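Local coordinates for penicillin-binding protein 2 (Pbp2) (Helicobacter pylori, PDB 5LP5) that probably cross-links peptidoglycan as a penicillin-binding transpeptidase in cell-wall synthesis, and forms a complex with the rod shape-determining protein MreC, at residues L412-L415 and N419-W422; F392-G397 and E403-V408; K46-P51 and N180-I185; P51-I56 and G190-Y195; K87-Q92 and F98-L103. All coordinates share one frame; numbering follows the deposited sequence.

Contact 1: residues L412-L415 and N419-W422; sequences LWKL and NQDW
Lys-414, on the helix 411-418 of the transpeptidase domain, meets the chain again just after that helix ends, where residues 419-422 turn back along its last turns. Asn-419 is the first residue out of the helix and has positive phi, so this is a helix C-terminus folded onto its own flank. The backbone O of Lys-414 is 3.2 Å from Asn-419 N, a weak bond bent to 120° at the hydrogen. From there the lysine side chain runs out extended: with CG anti to the backbone N (chi1 -170°), it runs alongside the returning backbone at Gln-420 and Asp-421 and crosses Trp-422 at about a right angle. Its CB meets the indole in plane at the ring edge, 3.8 Å from CE3, and CD follows obliquely at 3.7 Å from the same carbon. At its tip, NZ gives a bond to Asp-421 O from nearly straight beyond the carbonyl, the C=O...N angle being 166°. A salt bridge to Asp-426 takes up the same ammonium, which is thus shared between a carbonyl and a carboxylate, while Trp-422 NE1 is bonded to Thr-427. Leu-415 comes next, its side chain at the surface. Its carbonyl O also accepts weakly from Asn-419 N at 3.0 Å, so one N-H is divided between two helix carbonyls. Leu-415 CD2 lies beside Gln-420 O, 3.2 Å away in the model.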
# COMPACT_ATOMS: atom_id res chain seq x y z
N LEU A 412 20.15 -37.43 -31.05
CA LEU A 412 20.73 -36.18 -31.56
C LEU A 412 21.17 -35.28 -30.43
O LEU A 412 22.04 -34.44 -30.63
CB LEU A 412 19.71 -35.40 -32.38
CG LEU A 412 19.32 -35.90 -33.78
CD1 LEU A 412 18.56 -37.23 -33.77
CD2 LEU A 412 18.49 -34.82 -34.46
N TRP A 413 20.56 -35.43 -29.26
CA TRP A 413 20.90 -34.59 -28.13
C TRP A 413 22.23 -34.99 -27.50
O TRP A 413 23.08 -34.13 -27.20
CB TRP A 413 19.82 -34.65 -27.08
CG TRP A 413 20.22 -33.89 -25.87
CD1 TRP A 413 20.14 -32.54 -25.69
CD2 TRP A 413 20.82 -34.42 -24.69
NE1 TRP A 413 20.65 -32.21 -24.46
CE2 TRP A 413 21.07 -33.35 -23.83
CE3 TRP A 413 21.18 -35.71 -24.28
CZ2 TRP A 413 21.65 -33.52 -22.58
CZ3 TRP A 413 21.74 -35.88 -23.04
CH2 TRP A 413 21.98 -34.79 -22.20
N LYS A 414 22.41 -36.30 -27.30
CA LYS A 414 23.66 -36.82 -26.72
C LYS A 414 24.82 -36.46 -27.63
O LYS A 414 25.93 -36.12 -27.15
CB LYS A 414 23.60 -38.33 -26.53
CG LYS A 414 24.76 -38.89 -25.72
CD LYS A 414 24.62 -40.37 -25.45
CE LYS A 414 25.62 -40.79 -24.39
NZ LYS A 414 25.82 -42.26 -24.35
N LEU A 415 24.57 -36.49 -28.94
CA LEU A 415 25.61 -36.11 -29.88
C LEU A 415 26.01 -34.63 -29.75
O LEU A 415 27.17 -34.32 -29.77
CB LEU A 415 25.19 -36.39 -31.32
CG LEU A 415 25.38 -37.79 -31.91
CD1 LEU A 415 25.29 -37.66 -33.43
CD2 LEU A 415 26.68 -38.48 -31.53
N ASN A 419 29.04 -35.49 -27.72
CA ASN A 419 29.62 -36.08 -28.94
C ASN A 419 29.85 -37.58 -28.87
O ASN A 419 30.74 -38.11 -29.55
CB ASN A 419 30.92 -35.39 -29.34
CG ASN A 419 30.68 -34.03 -29.93
OD1 ASN A 419 30.66 -33.85 -31.16
ND2 ASN A 419 30.49 -33.04 -29.05
N GLN A 420 29.03 -38.27 -28.09
CA GLN A 420 29.13 -39.73 -27.98
C GLN A 420 27.92 -40.42 -28.56
O GLN A 420 26.85 -39.82 -28.60
CB GLN A 420 29.29 -40.11 -26.53
CG GLN A 420 30.45 -39.39 -25.88
CD GLN A 420 30.67 -39.83 -24.46
OE1 GLN A 420 29.73 -40.26 -23.78
NE2 GLN A 420 31.92 -39.73 -23.99
N ASP A 421 28.09 -41.67 -29.00
CA ASP A 421 27.01 -42.42 -29.65
C ASP A 421 25.89 -42.79 -28.68
O ASP A 421 26.07 -42.74 -27.46
CB ASP A 421 27.55 -43.70 -30.30
CG ASP A 421 28.21 -43.45 -31.64
OD1 ASP A 421 27.95 -42.41 -32.28
OD2 ASP A 421 28.99 -44.31 -32.08
N TRP A 422 24.73 -43.14 -29.25
CA TRP A 422 23.56 -43.53 -28.45
C TRP A 422 23.48 -45.05 -28.31
O TRP A 422 22.83 -45.73 -29.10
CB TRP A 422 22.25 -43.01 -29.05
CG TRP A 422 21.07 -43.25 -28.11
CD1 TRP A 422 20.18 -44.30 -28.13
CD2 TRP A 422 20.67 -42.42 -27.02
NE1 TRP A 422 19.27 -44.17 -27.12
CE2 TRP A 422 19.54 -43.02 -26.43
CE3 TRP A 422 21.16 -41.23 -26.48
CZ2 TRP A 422 18.90 -42.46 -25.32
CZ3 TRP A 422 20.51 -40.67 -25.38
CH2 TRP A 422 19.39 -41.29 -24.81

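Contact 2: residues F392-G397 and E403-V408; sequences FGEKTG and EFVGIV
Gly-393 and Gly-406 face each other with CA atoms 5.3 Å apart, and the two segments run in opposite directions, drawing closer at Glu-394 and Val-405, where the CA atoms are 4.7 Å apart. Neither segment is a regular strand, and no backbone hydrogen bond links them; side chains hold this irregular loop, which joins helix 380-389 to helix 411-418 in the transpeptidase domain. At the end nearer those helices, Val-408 CG2 packs 3.5 Å from Phe-392 CB, while the Phe-392 ring leads away and meets Phe-437 edge-to-face. In the middle, Val-405 CG1 lies against Lys-395, 3.5 Å from its CG. The Lys-395 side chain then slides past Glu-403 in the opposite direction, aliphatic part alongside, without its ammonium reaching the carboxylate. Glu-403 does the polar work. Its side chain is fully extended, CG anti to the backbone N (chi1 -168°), and this carries the carboxylate across to the turn at 396-397. OE2 takes Thr-396 N at 2.8 Å and Thr-396 OG1 at 2.6 Å, from opposite faces of the carboxylate plane and each about 30° out of it. OE1 uses its syn lone pair for Gly-397 N at 2.9 Å and accepts from Val-398 N as well. With four donors gathered round its two oxygens, this carboxylate is probably kept ionised and fixed in rotation, and it in turn holds the turn closed.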
# COMPACT_ATOMS: atom_id res chain seq x y z
N PHE A 392 7.19 -33.36 -21.56
CA PHE A 392 8.48 -33.40 -20.82
C PHE A 392 9.63 -32.60 -21.46
O PHE A 392 10.66 -32.30 -20.80
CB PHE A 392 8.95 -34.84 -20.64
CG PHE A 392 8.37 -35.51 -19.44
CD1 PHE A 392 7.37 -36.46 -19.57
CD2 PHE A 392 8.82 -35.20 -18.17
CE1 PHE A 392 6.85 -37.09 -18.46
CE2 PHE A 392 8.29 -35.81 -17.06
CZ PHE A 392 7.31 -36.76 -17.20
N GLY A 393 9.47 -32.25 -22.73
CA GLY A 393 10.52 -31.53 -23.45
C GLY A 393 10.50 -30.04 -23.21
O GLY A 393 11.55 -29.40 -23.17
N GLU A 394 9.31 -29.49 -23.04
CA GLU A 394 9.06 -28.08 -23.17
C GLU A 394 8.48 -27.48 -21.90
O GLU A 394 8.22 -28.19 -20.92
CB GLU A 394 8.11 -27.84 -24.36
CG GLU A 394 8.72 -28.20 -25.71
CD GLU A 394 9.99 -27.40 -26.02
OE1 GLU A 394 10.07 -26.21 -25.64
OE2 GLU A 394 10.91 -27.96 -26.66
N LYS A 395 8.29 -26.17 -21.94
CA LYS A 395 7.66 -25.45 -20.84
C LYS A 395 6.18 -25.80 -20.79
O LYS A 395 5.55 -25.94 -21.83
CB LYS A 395 7.78 -23.94 -21.04
CG LYS A 395 9.17 -23.39 -21.28
CD LYS A 395 9.12 -21.87 -21.34
CE LYS A 395 10.50 -21.26 -21.59
NZ LYS A 395 10.51 -19.78 -21.41
N THR A 396 5.64 -25.94 -19.58
CA THR A 396 4.20 -26.04 -19.38
C THR A 396 3.48 -24.74 -19.76
O THR A 396 2.29 -24.79 -20.12
CB THR A 396 3.84 -26.42 -17.92
OG1 THR A 396 4.30 -25.39 -17.02
CG2 THR A 396 4.45 -27.79 -17.52
N GLY A 397 4.18 -23.60 -19.70
CA GLY A 397 3.58 -22.29 -20.03
C GLY A 397 3.05 -21.51 -18.83
O GLY A 397 2.10 -20.75 -18.94
N GLU A 403 10.47 -20.10 -16.96
CA GLU A 403 10.22 -21.52 -16.72
C GLU A 403 11.25 -22.38 -17.45
O GLU A 403 11.56 -22.15 -18.62
CB GLU A 403 8.83 -21.91 -17.18
CG GLU A 403 8.43 -23.29 -16.69
CD GLU A 403 7.17 -23.79 -17.34
OE1 GLU A 403 6.45 -22.98 -17.95
OE2 GLU A 403 6.91 -25.01 -17.23
N PHE A 404 11.79 -23.38 -16.76
CA PHE A 404 12.77 -24.29 -17.35
C PHE A 404 12.12 -25.34 -18.22
O PHE A 404 11.14 -25.96 -17.82
CB PHE A 404 13.56 -24.99 -16.25
CG PHE A 404 14.65 -24.17 -15.64
CD1 PHE A 404 14.78 -22.80 -15.93
CD2 PHE A 404 15.54 -24.75 -14.74
CE1 PHE A 404 15.78 -22.05 -15.36
CE2 PHE A 404 16.53 -23.99 -14.17
CZ PHE A 404 16.66 -22.65 -14.49
N VAL A 405 12.67 -25.55 -19.41
CA VAL A 405 12.40 -26.76 -20.19
C VAL A 405 13.31 -27.84 -19.68
O VAL A 405 14.40 -27.56 -19.14
CB VAL A 405 12.65 -26.61 -21.72
CG1 VAL A 405 11.70 -25.57 -22.31
CG2 VAL A 405 14.11 -26.28 -22.05
N GLY A 406 12.89 -29.07 -19.88
CA GLY A 406 13.69 -30.17 -19.42
C GLY A 406 14.75 -30.60 -20.41
O GLY A 406 15.25 -29.81 -21.21
N ILE A 407 15.08 -31.87 -20.31
CA ILE A 407 15.84 -32.57 -21.30
C ILE A 407 15.20 -33.93 -21.42
O ILE A 407 15.22 -34.71 -20.47
CB ILE A 407 17.29 -32.75 -20.86
CG1 ILE A 407 18.02 -31.41 -20.89
CG2 ILE A 407 18.01 -33.75 -21.77
CD1 ILE A 407 19.34 -31.43 -20.15
N VAL A 408 14.61 -34.20 -22.57
CA VAL A 408 14.24 -35.57 -22.93
C VAL A 408 15.36 -36.13 -23.79
O VAL A 408 15.44 -35.84 -24.99
CB VAL A 408 12.88 -35.64 -23.67
CG1 VAL A 408 12.63 -37.04 -24.22
CG2 VAL A 408 11.75 -35.23 -22.74

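Contact 3: residues K46-P51 and N180-I185; sequences KEFLVP and NQYSQI
Phe-48 offers one ring face to Tyr-182, whose CE1 sits over the centre of that face, 3.4 Å above the plane. The pair joins a strand to a loop within the dimerisation domain: 43-49 is an outermost strand, within this chain, of a three-stranded antiparallel sheet whose next strand is 204-210, and 180-185 lies in the connection between helix 171-176 and strand 185-187. The rings are neither stacked nor edge-to-face: their planes meet at 44° and the centroids are 4.5 Å apart. Phe-48 lies obliquely on one side of the tyrosine ring plane, and Gln-181 CG, from the residue just before Tyr-182, lies over the ring centre on the other side at 3.9 Å. Tyr-182 is thereby flanked on both sides. Phe-48 also packs on Tyr-205 of the neighbouring strand. Both aromatic side chains have CG beside the backbone N (chi1 -67° in Phe-48, -62° in Tyr-182), and they cross at a slant. No hydrogen bond spans the segments, so apolar contact carries it at this partly exposed edge. The phenol oxygen lies near the far rim of the phenylalanine, with Tyr-182 OH 3.7 Å from Phe-48 CE1. Meanwhile Leu-49, between Phe-48 on the strand and Val-50 just past its end, packs against Tyr-220 of the MreC chain. Val-50 itself meets the base of the tyrosine side chain: its CG2 lies 4.4 Å from Tyr-182 CB, and its CG1 reaches Tyr-182 O at 3.9 Å.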
# COMPACT_ATOMS: atom_id res chain seq x y z
N LYS A 46 2.74 21.23 -14.31
CA LYS A 46 2.33 19.82 -14.47
C LYS A 46 2.45 19.04 -13.17
O LYS A 46 3.28 19.32 -12.32
CB LYS A 46 3.19 19.16 -15.53
CG LYS A 46 2.69 17.82 -16.04
CD LYS A 46 3.41 17.41 -17.32
CE LYS A 46 2.74 16.21 -17.99
NZ LYS A 46 3.56 15.55 -19.06
N GLU A 47 1.61 18.04 -13.02
CA GLU A 47 1.58 17.24 -11.81
C GLU A 47 1.10 15.86 -12.16
O GLU A 47 -0.01 15.69 -12.66
CB GLU A 47 0.65 17.87 -10.78
CG GLU A 47 0.81 17.34 -9.37
CD GLU A 47 0.54 18.42 -8.32
OE1 GLU A 47 -0.20 19.39 -8.63
OE2 GLU A 47 1.08 18.30 -7.20
N PHE A 48 1.95 14.86 -11.93
CA PHE A 48 1.58 13.49 -12.26
C PHE A 48 0.68 12.89 -11.19
O PHE A 48 0.80 13.19 -10.01
CB PHE A 48 2.82 12.62 -12.44
CG PHE A 48 3.64 12.98 -13.62
CD1 PHE A 48 3.25 12.63 -14.89
CD2 PHE A 48 4.82 13.68 -13.46
CE1 PHE A 48 4.01 12.97 -15.99
CE2 PHE A 48 5.59 14.02 -14.54
CZ PHE A 48 5.19 13.67 -15.81
N LEU A 49 -0.22 12.01 -11.63
CA LEU A 49 -1.16 11.34 -10.74
C LEU A 49 -0.81 9.88 -10.81
O LEU A 49 -1.11 9.21 -11.80
CB LEU A 49 -2.60 11.56 -11.20
CG LEU A 49 -3.08 13.00 -11.43
CD1 LEU A 49 -4.23 13.00 -12.44
CD2 LEU A 49 -3.47 13.69 -10.13
N VAL A 50 -0.16 9.39 -9.76
CA VAL A 50 0.50 8.08 -9.78
C VAL A 50 -0.30 7.06 -8.98
O VAL A 50 -0.36 7.17 -7.77
CB VAL A 50 1.91 8.16 -9.13
CG1 VAL A 50 2.64 6.85 -9.33
CG2 VAL A 50 2.71 9.34 -9.67
N PRO A 51 -0.88 6.05 -9.64
CA PRO A 51 -1.78 5.16 -8.92
C PRO A 51 -1.06 4.22 -7.98
O PRO A 51 0.08 3.91 -8.20
CB PRO A 51 -2.47 4.37 -10.03
CG PRO A 51 -1.49 4.37 -11.16
CD PRO A 51 -0.71 5.65 -11.05
N ASN A 180 8.45 2.91 -15.57
CA ASN A 180 8.82 2.50 -14.22
C ASN A 180 9.27 3.69 -13.36
O ASN A 180 9.45 3.56 -12.16
CB ASN A 180 9.94 1.45 -14.25
CG ASN A 180 9.50 0.11 -14.80
OD1 ASN A 180 8.34 -0.29 -14.66
ND2 ASN A 180 10.43 -0.60 -15.42
N GLN A 181 9.46 4.85 -13.98
CA GLN A 181 10.10 5.99 -13.33
C GLN A 181 9.23 6.75 -12.33
O GLN A 181 9.75 7.33 -11.39
CB GLN A 181 10.60 6.99 -14.38
CG GLN A 181 9.49 7.60 -15.23
CD GLN A 181 9.86 8.95 -15.80
OE1 GLN A 181 10.32 9.85 -15.10
NE2 GLN A 181 9.67 9.09 -17.10
N TYR A 182 7.92 6.73 -12.54
CA TYR A 182 7.02 7.58 -11.75
C TYR A 182 6.79 7.03 -10.35
O TYR A 182 6.44 7.78 -9.44
CB TYR A 182 5.67 7.76 -12.46
CG TYR A 182 5.79 8.45 -13.79
CD1 TYR A 182 6.18 9.78 -13.87
CD2 TYR A 182 5.53 7.77 -14.98
CE1 TYR A 182 6.31 10.42 -15.10
CE2 TYR A 182 5.65 8.39 -16.22
CZ TYR A 182 6.04 9.72 -16.27
OH TYR A 182 6.15 10.34 -17.50
N SER A 183 7.00 5.73 -10.18
CA SER A 183 6.88 5.09 -8.87
C SER A 183 8.23 4.70 -8.27
O SER A 183 8.40 4.75 -7.06
CB SER A 183 5.98 3.85 -8.96
OG SER A 183 6.05 3.25 -10.24
N GLN A 184 9.19 4.33 -9.11
CA GLN A 184 10.45 3.71 -8.65
C GLN A 184 10.20 2.43 -7.83
O GLN A 184 10.97 2.09 -6.93
CB GLN A 184 11.35 4.71 -7.91
CG GLN A 184 12.65 5.06 -8.66
CD GLN A 184 12.51 6.25 -9.59
OE1 GLN A 184 12.23 7.36 -9.15
NE2 GLN A 184 12.74 6.04 -10.88
N ILE A 185 9.12 1.73 -8.18
CA ILE A 185 8.76 0.46 -7.56
C ILE A 185 8.41 -0.52 -8.68
O ILE A 185 7.43 -0.35 -9.40
CB ILE A 185 7.54 0.61 -6.62
CG1 ILE A 185 7.87 1.54 -5.45
CG2 ILE A 185 7.07 -0.74 -6.07
CD1 ILE A 185 9.03 1.08 -4.60

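Contact 4: residues P51-I56 and G190-Y195; sequences PTRGNI and GIEKEY
Arg-53 points its guanidinium edge at Glu-192, the two side chains meeting at a slant with guanidinium and carboxylate planes 45° apart. The arginine is stretched straight from CG to NE, with CG anti to the backbone N (chi1 -176°), so its head reaches the helix. The glutamate instead folds at chi2 (-82°), which turns its carboxylate toward the arginine, so that OE1 and the backbone O both face NH2. One oxygen, OE1, therefore sits between two N-H groups: a salt bridge from NH2, modelled at 2.4 Å, too short to be taken literally, and a weak bond from NE at 2.9 Å, part of the same salt bridge. NH2 also reaches Glu-192 O at 2.9 Å, nearly in the guanidinium plane, so side chain and backbone of one residue are gripped together. This joins the loop between strands 43-49 and 56-57 to helix 190-194, inside the dimerisation domain. Arg-151 and Tyr-153 hold the other carboxylate oxygen, OE2, and Asn-196 takes Arg-53 NH1; the buried glutamate is thus likely to stay charged between two arginines. Beside the ion pair, Ile-56 slants across both helix residues. Its CD1 touches Ile-191 CG2 at 4.0 Å and, at the same distance, Glu-192 CD.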
# COMPACT_ATOMS: atom_id res chain seq x y z
N PRO A 51 -0.88 6.05 -9.64
CA PRO A 51 -1.78 5.16 -8.92
C PRO A 51 -1.06 4.22 -7.98
O PRO A 51 0.08 3.91 -8.20
CB PRO A 51 -2.47 4.37 -10.03
CG PRO A 51 -1.49 4.37 -11.16
CD PRO A 51 -0.71 5.65 -11.05
N THR A 52 -1.75 3.80 -6.93
CA THR A 52 -1.18 2.93 -5.90
C THR A 52 -1.04 1.55 -6.49
O THR A 52 -1.92 1.10 -7.22
CB THR A 52 -2.07 2.92 -4.62
OG1 THR A 52 -1.35 2.36 -3.51
CG2 THR A 52 -3.37 2.13 -4.84
N ARG A 53 0.07 0.88 -6.20
CA ARG A 53 0.32 -0.44 -6.81
C ARG A 53 -0.74 -1.44 -6.41
O ARG A 53 -1.08 -1.53 -5.24
CB ARG A 53 1.69 -1.00 -6.47
CG ARG A 53 1.99 -2.31 -7.17
CD ARG A 53 3.42 -2.79 -6.91
NE ARG A 53 3.64 -4.12 -7.48
CZ ARG A 53 4.21 -4.36 -8.66
NH1 ARG A 53 4.68 -3.36 -9.41
NH2 ARG A 53 4.33 -5.61 -9.07
N GLY A 54 -1.24 -2.18 -7.40
CA GLY A 54 -2.41 -3.07 -7.22
C GLY A 54 -2.23 -4.18 -6.20
O GLY A 54 -1.12 -4.69 -6.00
N ASN A 55 -3.33 -4.57 -5.56
CA ASN A 55 -3.32 -5.65 -4.58
C ASN A 55 -3.30 -7.00 -5.25
O ASN A 55 -3.89 -7.17 -6.33
CB ASN A 55 -4.55 -5.60 -3.69
CG ASN A 55 -4.54 -4.46 -2.71
OD1 ASN A 55 -3.50 -3.90 -2.38
ND2 ASN A 55 -5.73 -4.11 -2.22
N ILE A 56 -2.65 -7.97 -4.61
CA ILE A 56 -2.70 -9.35 -5.06
C ILE A 56 -3.58 -10.17 -4.13
O ILE A 56 -3.37 -10.21 -2.90
CB ILE A 56 -1.29 -9.99 -5.19
CG1 ILE A 56 -0.47 -9.24 -6.23
CG2 ILE A 56 -1.38 -11.46 -5.62
CD1 ILE A 56 0.98 -9.66 -6.32
N GLY A 190 8.92 -13.46 -9.71
CA GLY A 190 7.58 -14.05 -9.72
C GLY A 190 6.47 -13.17 -10.26
O GLY A 190 6.68 -12.39 -11.20
N ILE A 191 5.30 -13.30 -9.65
CA ILE A 191 4.08 -12.61 -10.11
C ILE A 191 4.24 -11.09 -10.10
O ILE A 191 3.75 -10.42 -11.01
CB ILE A 191 2.86 -13.03 -9.26
CG1 ILE A 191 2.47 -14.46 -9.62
CG2 ILE A 191 1.66 -12.12 -9.46
CD1 ILE A 191 1.81 -14.64 -10.96
N GLU A 192 4.91 -10.55 -9.09
CA GLU A 192 5.13 -9.10 -9.04
C GLU A 192 5.85 -8.66 -10.30
O GLU A 192 5.63 -7.56 -10.79
CB GLU A 192 5.99 -8.73 -7.85
CG GLU A 192 5.30 -8.86 -6.51
CD GLU A 192 4.43 -7.65 -6.16
OE1 GLU A 192 3.98 -6.95 -7.10
OE2 GLU A 192 4.19 -7.41 -4.93
N LYS A 193 6.73 -9.52 -10.81
CA LYS A 193 7.44 -9.23 -12.03
C LYS A 193 6.61 -9.58 -13.25
O LYS A 193 6.45 -8.77 -14.14
CB LYS A 193 8.76 -9.98 -12.07
CG LYS A 193 9.66 -9.41 -13.14
CD LYS A 193 10.83 -10.28 -13.49
CE LYS A 193 11.36 -9.84 -14.84
NZ LYS A 193 12.66 -10.47 -15.13
N GLU A 194 6.06 -10.79 -13.30
CA GLU A 194 5.33 -11.23 -14.48
C GLU A 194 4.19 -10.26 -14.80
O GLU A 194 3.96 -9.91 -15.96
CB GLU A 194 4.82 -12.67 -14.30
CG GLU A 194 4.10 -13.27 -15.50
CD GLU A 194 5.00 -13.82 -16.58
OE1 GLU A 194 6.21 -13.95 -16.37
OE2 GLU A 194 4.48 -14.17 -17.65
N TYR A 195 3.49 -9.78 -13.78
CA TYR A 195 2.33 -8.93 -13.99
C TYR A 195 2.60 -7.50 -13.55
O TYR A 195 1.70 -6.81 -13.07
CB TYR A 195 1.09 -9.53 -13.30
CG TYR A 195 0.55 -10.76 -14.02
CD1 TYR A 195 0.82 -12.04 -13.55
CD2 TYR A 195 -0.21 -10.63 -15.18
CE1 TYR A 195 0.34 -13.15 -14.21
CE2 TYR A 195 -0.70 -11.74 -15.84
CZ TYR A 195 -0.41 -13.00 -15.35
OH TYR A 195 -0.89 -14.12 -16.00

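Contact 5: residues K87-Q92 and F98-L103; sequences KIEIIQ and FSKETL
Ile-88 and Leu-103 make the close-packed side of this contact, where helix 81-94 and the start of helix 102-107, joined by a short connection in the dimerisation domain, lie together over strands 63-76 and 118-125. The two side chains slide past each other in opposite directions. Ile-88 CG2, the branch set anti to its own backbone N, comes 3.9 Å from Leu-103 CB and lies 3.5 Å from Lys-100 O. One turn on, Ile-91 CG2 approaches Leu-103 CD1 more loosely, at 4.5 Å. Both residues are buried: Ile-91 packs on Val-73, Leu-75 and Val-122, and Leu-103 on Val-121 and Val-122, so the sheet closes off this side. Gln-92 is partly exposed and, bent at chi2 (63°), meets the turn at Phe-98 to Lys-100. Its aliphatic part crosses the Lys-100 side chain at about a right angle, Gln-92 CG to Lys-100 CG 4.0 Å. Within that turn, Thr-102 OG1 donates to Ser-99 O. The outer side is loose. Glu-89 and Lys-100 are both exposed and cross at a slant, with Glu-89 CG 4.2 Å from Lys-100 CE. Their charged ends form only a long salt bridge, a weak interaction at this distance, with Glu-89 OE2 4.0 Å from Lys-100 NZ.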
# COMPACT_ATOMS: atom_id res chain seq x y z
N LYS A 87 19.08 22.03 10.17
CA LYS A 87 17.84 21.29 9.95
C LYS A 87 17.99 19.81 10.27
O LYS A 87 17.05 19.19 10.76
CB LYS A 87 17.33 21.48 8.52
CG LYS A 87 16.77 22.87 8.31
CD LYS A 87 16.10 23.02 6.97
CE LYS A 87 15.54 24.43 6.79
NZ LYS A 87 15.12 24.67 5.38
N ILE A 88 19.16 19.25 10.02
CA ILE A 88 19.41 17.85 10.38
C ILE A 88 19.48 17.68 11.90
O ILE A 88 19.12 16.62 12.43
CB ILE A 88 20.68 17.30 9.68
CG1 ILE A 88 20.39 17.08 8.19
CG2 ILE A 88 21.16 16.01 10.33
CD1 ILE A 88 21.63 16.94 7.32
N GLU A 89 19.96 18.71 12.60
CA GLU A 89 19.95 18.72 14.07
C GLU A 89 18.50 18.66 14.56
O GLU A 89 18.20 17.94 15.52
CB GLU A 89 20.60 19.98 14.64
CG GLU A 89 22.12 20.00 14.62
CD GLU A 89 22.70 21.28 15.20
OE1 GLU A 89 21.96 22.28 15.39
OE2 GLU A 89 23.91 21.29 15.46
N ILE A 90 17.63 19.43 13.90
CA ILE A 90 16.20 19.43 14.21
C ILE A 90 15.60 18.03 13.96
O ILE A 90 14.83 17.53 14.76
CB ILE A 90 15.43 20.52 13.42
CG1 ILE A 90 15.80 21.93 13.93
CG2 ILE A 90 13.93 20.34 13.56
CD1 ILE A 90 15.16 23.07 13.17
N ILE A 91 15.97 17.41 12.85
CA ILE A 91 15.46 16.09 12.51
C ILE A 91 16.08 15.00 13.38
O ILE A 91 15.49 13.94 13.58
CB ILE A 91 15.65 15.81 11.01
CG1 ILE A 91 14.75 16.76 10.22
CG2 ILE A 91 15.29 14.36 10.67
CD1 ILE A 91 15.06 16.87 8.75
N GLN A 92 17.27 15.25 13.92
CA GLN A 92 17.88 14.37 14.93
C GLN A 92 17.01 14.28 16.18
O GLN A 92 16.78 13.20 16.72
CB GLN A 92 19.30 14.86 15.30
CG GLN A 92 20.02 14.05 16.39
CD GLN A 92 20.29 12.61 15.99
OE1 GLN A 92 20.54 12.31 14.83
NE2 GLN A 92 20.23 11.70 16.96
N PHE A 98 18.72 7.64 15.11
CA PHE A 98 19.53 7.76 13.89
C PHE A 98 20.65 8.73 14.25
O PHE A 98 20.49 9.53 15.15
CB PHE A 98 18.71 8.37 12.72
CG PHE A 98 17.74 7.41 12.05
CD1 PHE A 98 16.59 6.97 12.71
CD2 PHE A 98 17.94 7.00 10.74
CE1 PHE A 98 15.70 6.10 12.09
CE2 PHE A 98 17.05 6.14 10.11
CZ PHE A 98 15.93 5.69 10.78
N SER A 99 21.77 8.65 13.54
CA SER A 99 22.95 9.45 13.89
C SER A 99 23.07 10.70 13.00
O SER A 99 22.83 10.64 11.80
CB SER A 99 24.22 8.59 13.81
OG SER A 99 24.65 8.38 12.47
N LYS A 100 23.48 11.81 13.61
CA LYS A 100 23.57 13.12 12.95
C LYS A 100 24.21 13.03 11.57
O LYS A 100 23.85 13.77 10.64
CB LYS A 100 24.37 14.09 13.83
CG LYS A 100 23.85 14.18 15.27
CD LYS A 100 24.63 15.18 16.11
CE LYS A 100 24.35 16.60 15.65
NZ LYS A 100 25.15 17.64 16.35
N GLU A 101 25.15 12.11 11.44
CA GLU A 101 25.88 11.92 10.19
C GLU A 101 25.24 10.89 9.25
O GLU A 101 25.29 11.09 8.04
CB GLU A 101 27.34 11.57 10.45
CG GLU A 101 27.57 10.32 11.28
CD GLU A 101 29.00 10.25 11.79
OE1 GLU A 101 29.90 10.82 11.12
OE2 GLU A 101 29.24 9.62 12.84
N THR A 102 24.63 9.82 9.77
CA THR A 102 23.91 8.88 8.86
C THR A 102 22.82 9.63 8.06
O THR A 102 22.38 9.18 7.01
CB THR A 102 23.28 7.65 9.57
OG1 THR A 102 22.38 8.05 10.61
CG2 THR A 102 24.35 6.70 10.14
N LEU A 103 22.44 10.80 8.58
CA LEU A 103 21.47 11.67 7.92
C LEU A 103 22.09 12.62 6.89
O LEU A 103 21.42 12.98 5.93
CB LEU A 103 20.63 12.42 8.97
CG LEU A 103 19.76 11.51 9.85
CD1 LEU A 103 19.20 12.26 11.06
CD2 LEU A 103 18.63 10.85 9.05

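Contacts 3, 4 and 5 belong to the dimerisation domain, contacts 1 and 2 to the transpeptidase domain. Contacts 3 and 4 share Pro-51, with centres 15 Å apart, and Tyr-220 of the MreC chain packs on residues of both. Contact 5 is nested within the sequence they enclose, yet lies about 17 Å from contact 3 between nearest atoms. Across the domains, the nearest pair among these five is contacts 2 and 4, about 7 Å apart at nearest atoms; Tyr-195 OH bonds Asp-399, in the loop closed by contact 2. Contact 1 touches contact 2 through Trp-413 CE2 and Ile-407 CG2, 3.7 Å apart. None of the five contains the probable SxxK active-site serine.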